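Purine nucleoside phosphorylase (Anopheles gambiae, PDB 2P4S) catalyses the phosphate-dependent cleavage of inosine, guanosine and their 2'-deoxy forms into free purine base and pentose 1-phosphate, a step of purine salvage. Local coordinates at residues A99-L102 against L103-E107; V346-G349 against K350-K354; L356-F359 against V360-V364; K208-V211 against G212-M215. All coordinates share one frame; numbering follows the deposited sequence.

Interaction 1 (A99-L102 against L103-E107)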
ATOM      1  N   ALA A  99     -14.763  18.359 -21.515  1.00 25.43           N
ATOM      2  CA  ALA A  99     -16.119  18.801 -21.126  1.00 26.06           C
ATOM      3  C   ALA A  99     -16.783  19.547 -22.315  1.00 26.52           C
ATOM      4  O   ALA A  99     -17.913  19.234 -22.722  1.00 24.62           O
ATOM      5  CB  ALA A  99     -16.075  19.698 -19.860  1.00 24.41           C
ATOM      6  N   THR A 100     -16.039  20.527 -22.863  1.00 28.02           N
ATOM      7  CA  THR A 100     -16.498  21.381 -23.986  1.00 28.33           C
ATOM      8  C   THR A 100     -16.851  20.523 -25.196  1.00 27.72           C
ATOM      9  O   THR A 100     -17.923  20.722 -25.783  1.00 28.24           O
ATOM     10  CB  THR A 100     -15.481  22.487 -24.334  1.00 29.11           C
ATOM     11  OG1 THR A 100     -15.455  23.444 -23.265  1.00 29.95           O
ATOM     12  CG2 THR A 100     -15.916  23.242 -25.596  1.00 30.96           C
ATOM     13  N   TYR A 101     -15.990  19.537 -25.498  1.00 25.89           N
ATOM     14  CA  TYR A 101     -16.240  18.563 -26.560  1.00 24.34           C
ATOM     15  C   TYR A 101     -17.627  17.935 -26.462  1.00 23.88           C
ATOM     16  O   TYR A 101     -18.360  17.816 -27.446  1.00 23.13           O
ATOM     17  CB  TYR A 101     -15.172  17.454 -26.550  1.00 23.46           C
ATOM     18  CG  TYR A 101     -15.406  16.406 -27.599  1.00 22.11           C
ATOM     19  CD1 TYR A 101     -14.894  16.565 -28.904  1.00 22.47           C
ATOM     20  CD2 TYR A 101     -16.158  15.265 -27.312  1.00 20.07           C
ATOM     21  CE1 TYR A 101     -15.131  15.616 -29.889  1.00 21.12           C
ATOM     22  CE2 TYR A 101     -16.409  14.306 -28.283  1.00 22.00           C
ATOM     23  CZ  TYR A 101     -15.878  14.488 -29.590  1.00 22.46           C
ATOM     24  OH  TYR A 101     -16.153  13.540 -30.570  1.00 19.81           O
ATOM     25  N   LEU A 102     -17.969  17.480 -25.271  1.00 23.47           N
ATOM     26  CA  LEU A 102     -19.270  16.832 -25.063  1.00 23.43           C
ATOM     27  C   LEU A 102     -20.415  17.870 -25.019  1.00 23.28           C
ATOM     28  O   LEU A 102     -21.482  17.639 -25.554  1.00 23.73           O
ATOM     29  CB  LEU A 102     -19.216  16.008 -23.754  1.00 22.79           C
ATOM     30  CG  LEU A 102     -18.195  14.839 -23.734  1.00 20.83           C
ATOM     31  CD1 LEU A 102     -17.855  14.366 -22.304  1.00 19.53           C
ATOM     32  CD2 LEU A 102     -18.752  13.706 -24.559  1.00 16.74           C
ATOM     33  N   LEU A 103     -20.191  18.991 -24.353  1.00 23.96           N
ATOM     34  CA  LEU A 103     -21.218  20.033 -24.221  1.00 26.36           C
ATOM     35  C   LEU A 103     -21.642  20.600 -25.583  1.00 27.25           C
ATOM     36  O   LEU A 103     -22.791  20.977 -25.735  1.00 27.52           O
ATOM     37  CB  LEU A 103     -20.725  21.171 -23.327  1.00 26.33           C
ATOM     38  CG  LEU A 103     -20.605  20.899 -21.823  1.00 27.51           C
ATOM     39  CD1 LEU A 103     -19.865  22.064 -21.134  1.00 29.39           C
ATOM     40  CD2 LEU A 103     -21.950  20.648 -21.208  1.00 24.34           C
ATOM     41  N   GLU A 104     -20.695  20.634 -26.542  1.00 28.29           N
ATOM     42  CA  GLU A 104     -20.921  20.985 -27.959  1.00 29.51           C
ATOM     43  C   GLU A 104     -21.742  19.967 -28.714  1.00 28.30           C
ATOM     44  O   GLU A 104     -22.437  20.303 -29.686  1.00 29.24           O
ATOM     45  CB  GLU A 104     -19.575  21.227 -28.662  1.00 29.38           C
ATOM     46  CG  GLU A 104     -18.990  22.599 -28.238  1.00 31.79           C
ATOM     47  CD  GLU A 104     -17.590  22.903 -28.794  1.00 34.40           C
ATOM     48  OE1 GLU A 104     -16.927  21.988 -29.374  1.00 39.20           O
ATOM     49  OE2 GLU A 104     -17.135  24.072 -28.601  1.00 38.64           O
ATOM     50  N   ARG A 105     -21.737  18.725 -28.239  1.00 27.29           N
ATOM     51  CA  ARG A 105     -22.394  17.631 -28.962  1.00 26.10           C
ATOM     52  C   ARG A 105     -23.659  17.063 -28.328  1.00 25.81           C
ATOM     53  O   ARG A 105     -24.239  16.117 -28.841  1.00 25.94           O
ATOM     54  CB  ARG A 105     -21.370  16.531 -29.282  1.00 26.09           C
ATOM     55  CG  ARG A 105     -20.368  17.045 -30.268  1.00 26.34           C
ATOM     56  CD  ARG A 105     -19.109  16.216 -30.366  1.00 25.51           C
ATOM     57  NE  ARG A 105     -18.229  16.807 -31.370  1.00 22.15           N
ATOM     58  CZ  ARG A 105     -17.443  17.859 -31.174  1.00 23.85           C
ATOM     59  NH1 ARG A 105     -17.377  18.464 -29.996  1.00 20.32           N
ATOM     60  NH2 ARG A 105     -16.695  18.305 -32.181  1.00 23.86           N
ATOM     61  N   THR A 106     -24.078  17.621 -27.205  1.00 25.77           N
ATOM     62  CA  THR A 106     -25.380  17.309 -26.641  1.00 26.46           C
ATOM     63  C   THR A 106     -25.968  18.614 -26.104  1.00 27.61           C
ATOM     64  O   THR A 106     -25.231  19.490 -25.627  1.00 27.72           O
ATOM     65  CB  THR A 106     -25.337  16.173 -25.509  1.00 27.25           C
ATOM     66  OG1 THR A 106     -26.668  15.871 -25.062  1.00 26.95           O
ATOM     67  CG2 THR A 106     -24.460  16.561 -24.285  1.00 23.24           C
ATOM     68  N   GLU A 107     -27.279  18.743 -26.181  1.00 28.89           N
ATOM     69  CA  GLU A 107     -27.967  19.854 -25.525  1.00 31.92           C
ATOM     70  C   GLU A 107     -28.307  19.595 -24.045  1.00 31.39           C
ATOM     71  O   GLU A 107     -28.687  20.510 -23.319  1.00 30.91           O
ATOM     72  CB  GLU A 107     -29.252  20.162 -26.290  1.00 32.65           C
ATOM     73  CG  GLU A 107     -28.981  20.941 -27.583  1.00 39.47           C
ATOM     74  CD  GLU A 107     -30.262  21.545 -28.130  1.00 48.98           C
ATOM     75  OE1 GLU A 107     -30.519  22.755 -27.856  1.00 51.35           O
ATOM     76  OE2 GLU A 107     -31.028  20.790 -28.786  1.00 50.82           O
TER

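Interaction 2 (V346-G349 against K350-K354)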
ATOM      1  N   VAL A 346     -21.322 -10.618 -13.410  1.00 21.51           N
ATOM      2  CA  VAL A 346     -22.014  -9.710 -14.290  1.00 21.95           C
ATOM      3  C   VAL A 346     -23.463 -10.184 -14.412  1.00 22.42           C
ATOM      4  O   VAL A 346     -24.358  -9.372 -14.373  1.00 22.06           O
ATOM      5  CB  VAL A 346     -21.290  -9.615 -15.687  1.00 23.18           C
ATOM      6  CG1 VAL A 346     -22.058  -8.748 -16.687  1.00 22.75           C
ATOM      7  CG2 VAL A 346     -19.853  -9.091 -15.488  1.00 21.05           C
ATOM      8  N   GLY A 347     -23.674 -11.503 -14.508  1.00 22.82           N
ATOM      9  CA  GLY A 347     -25.023 -12.099 -14.522  1.00 23.36           C
ATOM     10  C   GLY A 347     -25.958 -11.755 -13.363  1.00 23.62           C
ATOM     11  O   GLY A 347     -27.174 -11.687 -13.539  1.00 25.19           O
ATOM     12  N   VAL A 348     -25.413 -11.561 -12.167  1.00 23.61           N
ATOM     13  CA  VAL A 348     -26.217 -11.232 -10.985  1.00 22.62           C
ATOM     14  C   VAL A 348     -26.943  -9.866 -11.204  1.00 24.01           C
ATOM     15  O   VAL A 348     -28.157  -9.734 -10.921  1.00 23.07           O
ATOM     16  CB  VAL A 348     -25.336 -11.239  -9.695  1.00 22.58           C
ATOM     17  CG1 VAL A 348     -26.099 -10.714  -8.463  1.00 20.81           C
ATOM     18  CG2 VAL A 348     -24.781 -12.632  -9.418  1.00 21.32           C
ATOM     19  N   GLY A 349     -26.211  -8.875 -11.704  1.00 23.44           N
ATOM     20  CA  GLY A 349     -26.795  -7.596 -12.071  1.00 26.12           C
ATOM     21  C   GLY A 349     -27.758  -7.589 -13.243  1.00 27.49           C
ATOM     22  O   GLY A 349     -28.795  -6.910 -13.171  1.00 27.02           O
ATOM     23  N   LYS A 350     -27.418  -8.326 -14.318  1.00 29.35           N
ATOM     24  CA  LYS A 350     -28.284  -8.512 -15.493  1.00 31.83           C
ATOM     25  C   LYS A 350     -29.594  -9.111 -15.064  1.00 31.31           C
ATOM     26  O   LYS A 350     -30.641  -8.684 -15.537  1.00 30.65           O
ATOM     27  CB  LYS A 350     -27.680  -9.458 -16.545  1.00 31.79           C
ATOM     28  CG  LYS A 350     -26.242  -9.127 -16.960  1.00 36.27           C
ATOM     29  CD  LYS A 350     -25.636 -10.173 -17.974  1.00 36.54           C
ATOM     30  CE  LYS A 350     -25.566  -9.575 -19.391  1.00 43.38           C
ATOM     31  NZ  LYS A 350     -24.766  -8.289 -19.381  1.00 43.77           N
ATOM     32  N   ASN A 351     -29.527 -10.103 -14.177  1.00 31.81           N
ATOM     33  CA  ASN A 351     -30.734 -10.719 -13.619  1.00 33.05           C
ATOM     34  C   ASN A 351     -31.578  -9.785 -12.715  1.00 32.60           C
ATOM     35  O   ASN A 351     -32.690 -10.150 -12.323  1.00 32.99           O
ATOM     36  CB  ASN A 351     -30.419 -12.056 -12.897  1.00 33.46           C
ATOM     37  CG  ASN A 351     -29.863 -13.132 -13.853  1.00 36.56           C
ATOM     38  OD1 ASN A 351     -30.139 -13.126 -15.059  1.00 37.21           O
ATOM     39  ND2 ASN A 351     -29.051 -14.039 -13.312  1.00 40.23           N
ATOM     40  N   ARG A 352     -31.044  -8.603 -12.391  1.00 32.34           N
ATOM     41  CA  ARG A 352     -31.732  -7.620 -11.535  1.00 31.71           C
ATOM     42  C   ARG A 352     -31.908  -6.237 -12.162  1.00 31.03           C
ATOM     43  O   ARG A 352     -32.104  -5.244 -11.460  1.00 30.50           O
ATOM     44  CB  ARG A 352     -31.025  -7.514 -10.191  1.00 31.59           C
ATOM     45  CG  ARG A 352     -31.370  -8.652  -9.323  1.00 32.31           C
ATOM     46  CD  ARG A 352     -30.246  -8.979  -8.373  1.00 36.50           C
ATOM     47  NE  ARG A 352     -30.016 -10.440  -8.322  1.00 38.70           N
ATOM     48  CZ  ARG A 352     -30.532 -11.222  -7.393  1.00 38.90           C
ATOM     49  NH1 ARG A 352     -31.304 -10.685  -6.447  1.00 44.06           N
ATOM     50  NH2 ARG A 352     -30.279 -12.516  -7.390  1.00 37.75           N
ATOM     51  N   GLU A 353     -31.878  -6.174 -13.484  1.00 30.81           N
ATOM     52  CA  GLU A 353     -31.861  -4.879 -14.163  1.00 31.89           C
ATOM     53  C   GLU A 353     -33.123  -4.019 -13.926  1.00 30.51           C
ATOM     54  O   GLU A 353     -33.043  -2.781 -13.861  1.00 29.02           O
ATOM     55  CB  GLU A 353     -31.549  -5.050 -15.678  1.00 31.03           C
ATOM     56  CG  GLU A 353     -32.652  -5.702 -16.476  1.00 34.21           C
ATOM     57  CD  GLU A 353     -32.287  -5.939 -17.958  1.00 36.31           C
ATOM     58  OE1 GLU A 353     -31.799  -4.985 -18.639  1.00 39.75           O
ATOM     59  OE2 GLU A 353     -32.529  -7.086 -18.425  1.00 39.07           O
ATOM     60  N   LYS A 354     -34.278  -4.681 -13.813  1.00 30.61           N
ATOM     61  CA  LYS A 354     -35.530  -3.975 -13.594  1.00 31.34           C
ATOM     62  C   LYS A 354     -35.468  -3.275 -12.217  1.00 29.39           C
ATOM     63  O   LYS A 354     -35.628  -2.063 -12.118  1.00 28.87           O
ATOM     64  CB  LYS A 354     -36.692  -4.969 -13.731  1.00 32.64           C
ATOM     65  CG  LYS A 354     -38.071  -4.361 -13.913  1.00 39.54           C
ATOM     66  CD  LYS A 354     -38.893  -5.235 -14.910  1.00 49.52           C
ATOM     67  CE  LYS A 354     -40.414  -5.334 -14.543  1.00 52.53           C
ATOM     68  NZ  LYS A 354     -41.180  -4.061 -14.787  1.00 54.25           N
TER

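Interaction 3 (L356-F359 against V360-V364)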
ATOM      1  N   LEU A 356     -32.747  -2.716 -10.155  1.00 26.50           N
ATOM      2  CA  LEU A 356     -31.654  -1.763 -10.129  1.00 26.28           C
ATOM      3  C   LEU A 356     -32.052  -0.445 -10.776  1.00 24.71           C
ATOM      4  O   LEU A 356     -31.772   0.618 -10.230  1.00 23.31           O
ATOM      5  CB  LEU A 356     -30.404  -2.355 -10.797  1.00 27.50           C
ATOM      6  CG  LEU A 356     -29.733  -3.582 -10.108  1.00 29.07           C
ATOM      7  CD1 LEU A 356     -28.915  -4.405 -11.131  1.00 26.58           C
ATOM      8  CD2 LEU A 356     -28.842  -3.169  -8.972  1.00 28.76           C
ATOM      9  N   GLY A 357     -32.765  -0.523 -11.899  1.00 24.61           N
ATOM     10  CA  GLY A 357     -33.182   0.682 -12.647  1.00 24.13           C
ATOM     11  C   GLY A 357     -34.218   1.500 -11.889  1.00 23.77           C
ATOM     12  O   GLY A 357     -34.094   2.719 -11.758  1.00 23.38           O
ATOM     13  N   GLU A 358     -35.226   0.812 -11.367  1.00 23.60           N
ATOM     14  CA  GLU A 358     -36.257   1.434 -10.533  1.00 24.73           C
ATOM     15  C   GLU A 358     -35.655   2.110  -9.305  1.00 23.71           C
ATOM     16  O   GLU A 358     -35.971   3.267  -9.002  1.00 24.10           O
ATOM     17  CB  GLU A 358     -37.278   0.379 -10.120  1.00 25.07           C
ATOM     18  CG  GLU A 358     -38.535   0.948  -9.451  1.00 31.51           C
ATOM     19  CD  GLU A 358     -39.304   1.968 -10.333  1.00 39.05           C
ATOM     20  OE1 GLU A 358     -39.508   1.694 -11.553  1.00 42.87           O
ATOM     21  OE2 GLU A 358     -39.693   3.046  -9.807  1.00 39.16           O
ATOM     22  N   PHE A 359     -34.756   1.392  -8.627  1.00 23.09           N
ATOM     23  CA  PHE A 359     -34.025   1.897  -7.431  1.00 21.79           C
ATOM     24  C   PHE A 359     -33.236   3.147  -7.753  1.00 20.72           C
ATOM     25  O   PHE A 359     -33.406   4.190  -7.124  1.00 20.44           O
ATOM     26  CB  PHE A 359     -33.129   0.762  -6.827  1.00 21.39           C
ATOM     27  CG  PHE A 359     -32.330   1.171  -5.592  1.00 21.16           C
ATOM     28  CD1 PHE A 359     -32.940   1.239  -4.325  1.00 19.56           C
ATOM     29  CD2 PHE A 359     -30.977   1.472  -5.696  1.00 17.01           C
ATOM     30  CE1 PHE A 359     -32.204   1.596  -3.183  1.00 22.24           C
ATOM     31  CE2 PHE A 359     -30.220   1.814  -4.541  1.00 21.71           C
ATOM     32  CZ  PHE A 359     -30.841   1.885  -3.288  1.00 22.22           C
ATOM     33  N   VAL A 360     -32.388   3.068  -8.768  1.00 21.15           N
ATOM     34  CA  VAL A 360     -31.584   4.234  -9.144  1.00 20.68           C
ATOM     35  C   VAL A 360     -32.432   5.437  -9.637  1.00 21.21           C
ATOM     36  O   VAL A 360     -32.145   6.603  -9.333  1.00 20.76           O
ATOM     37  CB  VAL A 360     -30.470   3.864 -10.156  1.00 20.63           C
ATOM     38  CG1 VAL A 360     -29.784   5.142 -10.734  1.00 18.77           C
ATOM     39  CG2 VAL A 360     -29.422   2.972  -9.451  1.00 19.50           C
ATOM     40  N   SER A 361     -33.456   5.117 -10.404  1.00 21.52           N
ATOM     41  CA  SER A 361     -34.404   6.089 -10.934  1.00 23.37           C
ATOM     42  C   SER A 361     -35.149   6.874  -9.836  1.00 22.52           C
ATOM     43  O   SER A 361     -35.289   8.103  -9.904  1.00 23.85           O
ATOM     44  CB  SER A 361     -35.364   5.310 -11.847  1.00 23.59           C
ATOM     45  OG  SER A 361     -36.328   6.163 -12.352  1.00 30.15           O
ATOM     46  N   ARG A 362     -35.575   6.176  -8.787  1.00 22.79           N
ATOM     47  CA  ARG A 362     -36.125   6.839  -7.593  1.00 22.18           C
ATOM     48  C   ARG A 362     -35.154   7.702  -6.788  1.00 22.46           C
ATOM     49  O   ARG A 362     -35.569   8.753  -6.298  1.00 22.07           O
ATOM     50  CB  ARG A 362     -36.852   5.839  -6.722  1.00 22.82           C
ATOM     51  CG  ARG A 362     -38.011   5.263  -7.455  1.00 23.54           C
ATOM     52  CD  ARG A 362     -39.001   4.593  -6.579  1.00 26.91           C
ATOM     53  NE  ARG A 362     -40.042   3.966  -7.405  1.00 27.97           N
ATOM     54  CZ  ARG A 362     -41.260   3.644  -6.969  1.00 31.27           C
ATOM     55  NH1 ARG A 362     -41.592   3.864  -5.695  1.00 30.54           N
ATOM     56  NH2 ARG A 362     -42.134   3.069  -7.796  1.00 30.86           N
ATOM     57  N   ILE A 363     -33.873   7.293  -6.658  1.00 21.90           N
ATOM     58  CA  ILE A 363     -32.844   8.195  -6.075  1.00 21.96           C
ATOM     59  C   ILE A 363     -32.621   9.478  -6.859  1.00 21.42           C
ATOM     60  O   ILE A 363     -32.557  10.561  -6.280  1.00 21.43           O
ATOM     61  CB  ILE A 363     -31.462   7.496  -5.788  1.00 22.87           C
ATOM     62  CG1 ILE A 363     -31.521   6.775  -4.429  1.00 24.81           C
ATOM     63  CG2 ILE A 363     -30.311   8.524  -5.638  1.00 21.51           C
ATOM     64  CD1 ILE A 363     -31.582   5.311  -4.640  1.00 27.91           C
ATOM     65  N   VAL A 364     -32.493   9.358  -8.171  1.00 21.58           N
ATOM     66  CA  VAL A 364     -32.280  10.528  -9.036  1.00 22.44           C
ATOM     67  C   VAL A 364     -33.508  11.462  -8.945  1.00 23.49           C
ATOM     68  O   VAL A 364     -33.372  12.713  -8.890  1.00 23.42           O
ATOM     69  CB  VAL A 364     -32.022  10.055 -10.511  1.00 22.89           C
ATOM     70  CG1 VAL A 364     -32.111  11.231 -11.500  1.00 21.70           C
ATOM     71  CG2 VAL A 364     -30.685   9.363 -10.609  1.00 20.74           C
TER

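Interaction 4 (K208-V211 against G212-M215)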
ATOM      1  N   LYS A 208     -23.605 -12.174   6.810  1.00 21.40           N
ATOM      2  CA  LYS A 208     -25.067 -12.062   6.874  1.00 21.80           C
ATOM      3  C   LYS A 208     -25.635 -11.552   5.579  1.00 21.15           C
ATOM      4  O   LYS A 208     -26.835 -11.710   5.343  1.00 21.60           O
ATOM      5  CB  LYS A 208     -25.519 -11.259   8.103  1.00 21.84           C
ATOM      6  CG  LYS A 208     -25.012 -12.045   9.336  1.00 28.39           C
ATOM      7  CD  LYS A 208     -25.801 -11.857  10.608  1.00 39.78           C
ATOM      8  CE  LYS A 208     -25.218 -10.781  11.549  1.00 41.67           C
ATOM      9  NZ  LYS A 208     -25.887 -10.892  12.905  1.00 43.77           N
ATOM     10  N   TYR A 209     -24.762 -10.997   4.727  1.00 19.21           N
ATOM     11  CA  TYR A 209     -25.163 -10.589   3.368  1.00 18.98           C
ATOM     12  C   TYR A 209     -25.507 -11.810   2.500  1.00 18.92           C
ATOM     13  O   TYR A 209     -25.071 -12.920   2.773  1.00 19.54           O
ATOM     14  CB  TYR A 209     -24.075  -9.753   2.698  1.00 16.67           C
ATOM     15  CG  TYR A 209     -23.821  -8.408   3.315  1.00 17.25           C
ATOM     16  CD1 TYR A 209     -24.409  -8.026   4.547  1.00 16.72           C
ATOM     17  CD2 TYR A 209     -22.955  -7.492   2.676  1.00 15.89           C
ATOM     18  CE1 TYR A 209     -24.141  -6.768   5.112  1.00 15.14           C
ATOM     19  CE2 TYR A 209     -22.709  -6.264   3.205  1.00 13.58           C
ATOM     20  CZ  TYR A 209     -23.288  -5.899   4.422  1.00 14.34           C
ATOM     21  OH  TYR A 209     -22.991  -4.668   4.923  1.00 14.55           O
ATOM     22  N   ARG A 210     -26.312 -11.582   1.465  1.00 20.14           N
ATOM     23  CA  ARG A 210     -26.691 -12.594   0.494  1.00 21.54           C
ATOM     24  C   ARG A 210     -26.395 -12.079  -0.927  1.00 20.69           C
ATOM     25  O   ARG A 210     -26.463 -10.873  -1.200  1.00 21.49           O
ATOM     26  CB  ARG A 210     -28.193 -12.951   0.638  1.00 20.84           C
ATOM     27  CG  ARG A 210     -28.528 -13.612   1.987  1.00 23.34           C
ATOM     28  CD  ARG A 210     -30.048 -13.777   2.154  1.00 26.05           C
ATOM     29  NE  ARG A 210     -30.442 -14.324   3.467  1.00 34.44           N
ATOM     30  CZ  ARG A 210     -30.357 -15.619   3.788  1.00 39.96           C
ATOM     31  NH1 ARG A 210     -29.880 -16.503   2.900  1.00 40.00           N
ATOM     32  NH2 ARG A 210     -30.736 -16.041   4.999  1.00 41.13           N
ATOM     33  N   VAL A 211     -26.076 -12.996  -1.832  1.00 20.44           N
ATOM     34  CA  VAL A 211     -25.858 -12.645  -3.231  1.00 20.31           C
ATOM     35  C   VAL A 211     -27.114 -11.965  -3.747  1.00 20.40           C
ATOM     36  O   VAL A 211     -28.235 -12.470  -3.534  1.00 20.78           O
ATOM     37  CB  VAL A 211     -25.561 -13.924  -4.097  1.00 20.71           C
ATOM     38  CG1 VAL A 211     -25.656 -13.607  -5.604  1.00 18.28           C
ATOM     39  CG2 VAL A 211     -24.181 -14.532  -3.718  1.00 20.02           C
ATOM     40  N   GLY A 212     -26.949 -10.836  -4.436  1.00 19.76           N
ATOM     41  CA  GLY A 212     -28.112 -10.110  -4.926  1.00 17.98           C
ATOM     42  C   GLY A 212     -28.535  -8.963  -4.008  1.00 17.36           C
ATOM     43  O   GLY A 212     -29.342  -8.135  -4.405  1.00 16.50           O
ATOM     44  N   ASP A 213     -28.003  -8.898  -2.787  1.00 17.13           N
ATOM     45  CA  ASP A 213     -28.261  -7.749  -1.909  1.00 16.98           C
ATOM     46  C   ASP A 213     -27.596  -6.537  -2.500  1.00 17.80           C
ATOM     47  O   ASP A 213     -26.567  -6.642  -3.212  1.00 17.51           O
ATOM     48  CB  ASP A 213     -27.640  -7.979  -0.501  1.00 17.09           C
ATOM     49  CG  ASP A 213     -28.409  -9.020   0.353  1.00 18.06           C
ATOM     50  OD1 ASP A 213     -29.464  -9.555  -0.081  1.00 20.69           O
ATOM     51  OD2 ASP A 213     -27.937  -9.333   1.470  1.00 20.50           O
ATOM     52  N   ILE A 214     -28.154  -5.367  -2.167  1.00 18.68           N
ATOM     53  CA  ILE A 214     -27.520  -4.093  -2.422  1.00 18.03           C
ATOM     54  C   ILE A 214     -27.047  -3.552  -1.079  1.00 17.68           C
ATOM     55  O   ILE A 214     -27.853  -3.366  -0.154  1.00 17.89           O
ATOM     56  CB  ILE A 214     -28.525  -3.147  -3.071  1.00 18.88           C
ATOM     57  CG1 ILE A 214     -28.902  -3.674  -4.467  1.00 21.38           C
ATOM     58  CG2 ILE A 214     -28.043  -1.683  -3.073  1.00 17.28           C
ATOM     59  CD1 ILE A 214     -30.120  -2.956  -5.051  1.00 24.27           C
ATOM     60  N   MET A 215     -25.750  -3.327  -0.965  1.00 16.21           N
ATOM     61  CA  MET A 215     -25.202  -2.625   0.169  1.00 16.02           C
ATOM     62  C   MET A 215     -24.987  -1.159  -0.144  1.00 16.15           C
ATOM     63  O   MET A 215     -24.090  -0.834  -0.917  1.00 16.45           O
ATOM     64  CB  MET A 215     -23.868  -3.231   0.599  1.00 15.90           C
ATOM     65  CG  MET A 215     -23.409  -2.712   1.978  1.00 14.84           C
ATOM     66  SD  MET A 215     -21.665  -2.911   2.235  1.00 16.91           S
ATOM     67  CE  MET A 215     -20.965  -1.650   1.129  1.00 12.07           C
TER
HETATM   68  O   HOH W   1     -30.372 -11.142  -2.119  1.00 19.67           O

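Interaction 1 (A99-L102 against L103-E107)
R105 folds back over Y101, one helical turn earlier, and meets its ring and its carbonyl oxygen. From CB, which sits near the carbonyl oxygens of Y101 and L102, the chain runs extended through CG, still near Y101 O, to CD, which makes a CH-pi contact 4.0 Å from the ring centroid of Y101. NE passes above CE1 and CZ of the ring. The guanidinium stacks almost parallel to that ring, the planes 9° apart, and CZ of R105 is 4.0 Å from the centroid of the Y101 ring in an off-centre cation-pi stack. At the tip, NH1 of R105 donates to Y101 O over 2.8 Å, meeting an in-plane lone pair of the carbonyl. Because Y101 holds CG anti to its backbone N (chi1 178°), the ring stands where the arginine can lie on it. One residue earlier in each segment, CG2 of T100 touches OE2 of E104 at 3.3 Å. L102 O accepts from R105 N and, weakly, from T106 N, while T106 OG1 is hydrogen-bonded to D131. This is an i to i+4 arginine–aromatic stack near the C-terminal end of helix 92-105, where A99, L102 and L103 pack on helix 178-191.

Interaction 2 (V346-G349 against K350-K354)
V346 O and G347 O accept from K350 N and N351 N, two i to i+4 bonds that carry helix 342-350 to its last turn. The next bond is of another kind: R352 N reaches G349 O over 2.9 Å from above the carbonyl plane, three residues on, as the helical winding tightens. A type I beta turn from K350 to E353 overlaps it, and R352 takes the N-cap position of helix 353-370. The motif is thus a tight turn joining two consecutive helices, 342-350 and 353-370, a local join in the nucleoside phosphorylase fold.

Side chains fold back over the carbonyls of this last turn. K350 lays CG against V346 O at 3.2 Å, and bends at its third and fourth torsions bring NZ to 3.8 Å from CG1 of V346. N351 holds CG beside its own backbone N (chi1 -63°), which sets CB and the amide carbon close over G347 O, the oxygen already gripped by its own N-H. V346 lies close to the active site: its side chain is about 4 Å from that of S118, a phosphate-binding residue, and about 6 Å from the bound inhibitor. On another side of the turn, the side chains of V348 and R352 extend alongside each other in the same direction. The arginine is bent at chi3, and the edge of its guanidinium faces the carbonyl of V348: NE of R352 makes a weak bond to V348 O at 3.3 Å, while CG1 of V348 sits 3.9 Å from the same nitrogen.

Interaction 3 (L356-F359 against V360-V364)
V360 N donates to L356 O over 2.9 Å, and the same i to i+4 spacing governs the rest of this amphipathic portion of helix 353-370, with a salt bridge along one flank and an aliphatic–aromatic pair along another. The CG2 methyl of V360 also leans on L356 O at 3.4 Å, while the buried valine packs on F323 and L158. S361 continues the helical bonding with its N-H to G357 O, though the position of that oxygen is less certain, and its side chain meets A159 and L158.

R362 carries the charged pair. Beyond its backbone bond to E358 O, its side chain runs extended from CG to NE and places the guanidinium edge-on to the carboxylate of E358. That acid reaches it by a bend at chi2 (58°). NE of R362 donates to OE2 of E358 over 2.6 Å, using the anti lone pair of the oxygen, and NH2 adds a weaker bond to the same atom at 3.2 Å; the two flat groups stand nearly perpendicular, 81° apart. One carboxylate oxygen therefore receives two N-H groups, and NH1 is held separately by Q265, so the guanidinium is fixed at two ends.

I363 comes next, on the buried side. Its N-H reaches F359 O, and its CD1 lies over one face of the F359 ring, which also meets F323 edge-to-face and touches A259 and I262 of helix 253-265. In this CH-pi contact, CD1 of I363 is 3.8 Å from the centroid of the F359 ring, 14° off its normal.

Interaction 4 (K208-V211 against G212-M215)
A type II beta turn from R210 to D213 leads the chain into strand 214-221, close to the nucleoside site: the side chain of V211 is about 5 Å from that of N328, a nucleoside-binding residue. D213 N closes the turn by donating to R210 O over 3.0 Å. G212 occupies its third position with a positive phi of 97°, a backbone shape that suits glycine.

The carboxylate of D213 straps the turn from within. With CG beside its own backbone N (chi1 -73°), OD2 comes over the turn and accepts from R210 N at 2.8 Å; the donor approaches from well above the carboxylate plane. The same oxygen is in a salt bridge with R273, which would favour the charged form of the acid. OD1 is held by a water that donates to it over 2.7 Å and also to V211 O, bridging the aspartate to the middle of the turn.

Further along, Y209 and M215 meet in a Met-aromatic contact. SD of M215 lies at the edge of the Y209 ring, near its plane, 4.9 Å from the centroid, and approaches Y209 OH at 3.5 Å. Around this pair, Y209 and M215 both rest on R273 of strand 272-279, while backbone bonds from G212 and D213 to I326 and from M215 to S324 dock the segment beside strand 319-329.

Along the chain the order is interaction 1, interaction 4, interaction 2, interaction 3. The last two run in series through the C-terminal helices and share helix 353-370; their centres are about 14 Å apart and G349 O touches L356 CD1 at 3.2 Å. Interaction 4 joins them from the sheet: V348 and R352 pack on V211 and G212, with the centres of interactions 2 and 4 about 13 Å apart, and L356 meets I214. These three thus form one patch where the turn entering strand 214-221 meets the helical tail, its V346 end beside the phosphate and inhibitor site. Interaction 1 stands apart on helix 92-105, its centre about 38 Å from that of interaction 4, across the chain's centre.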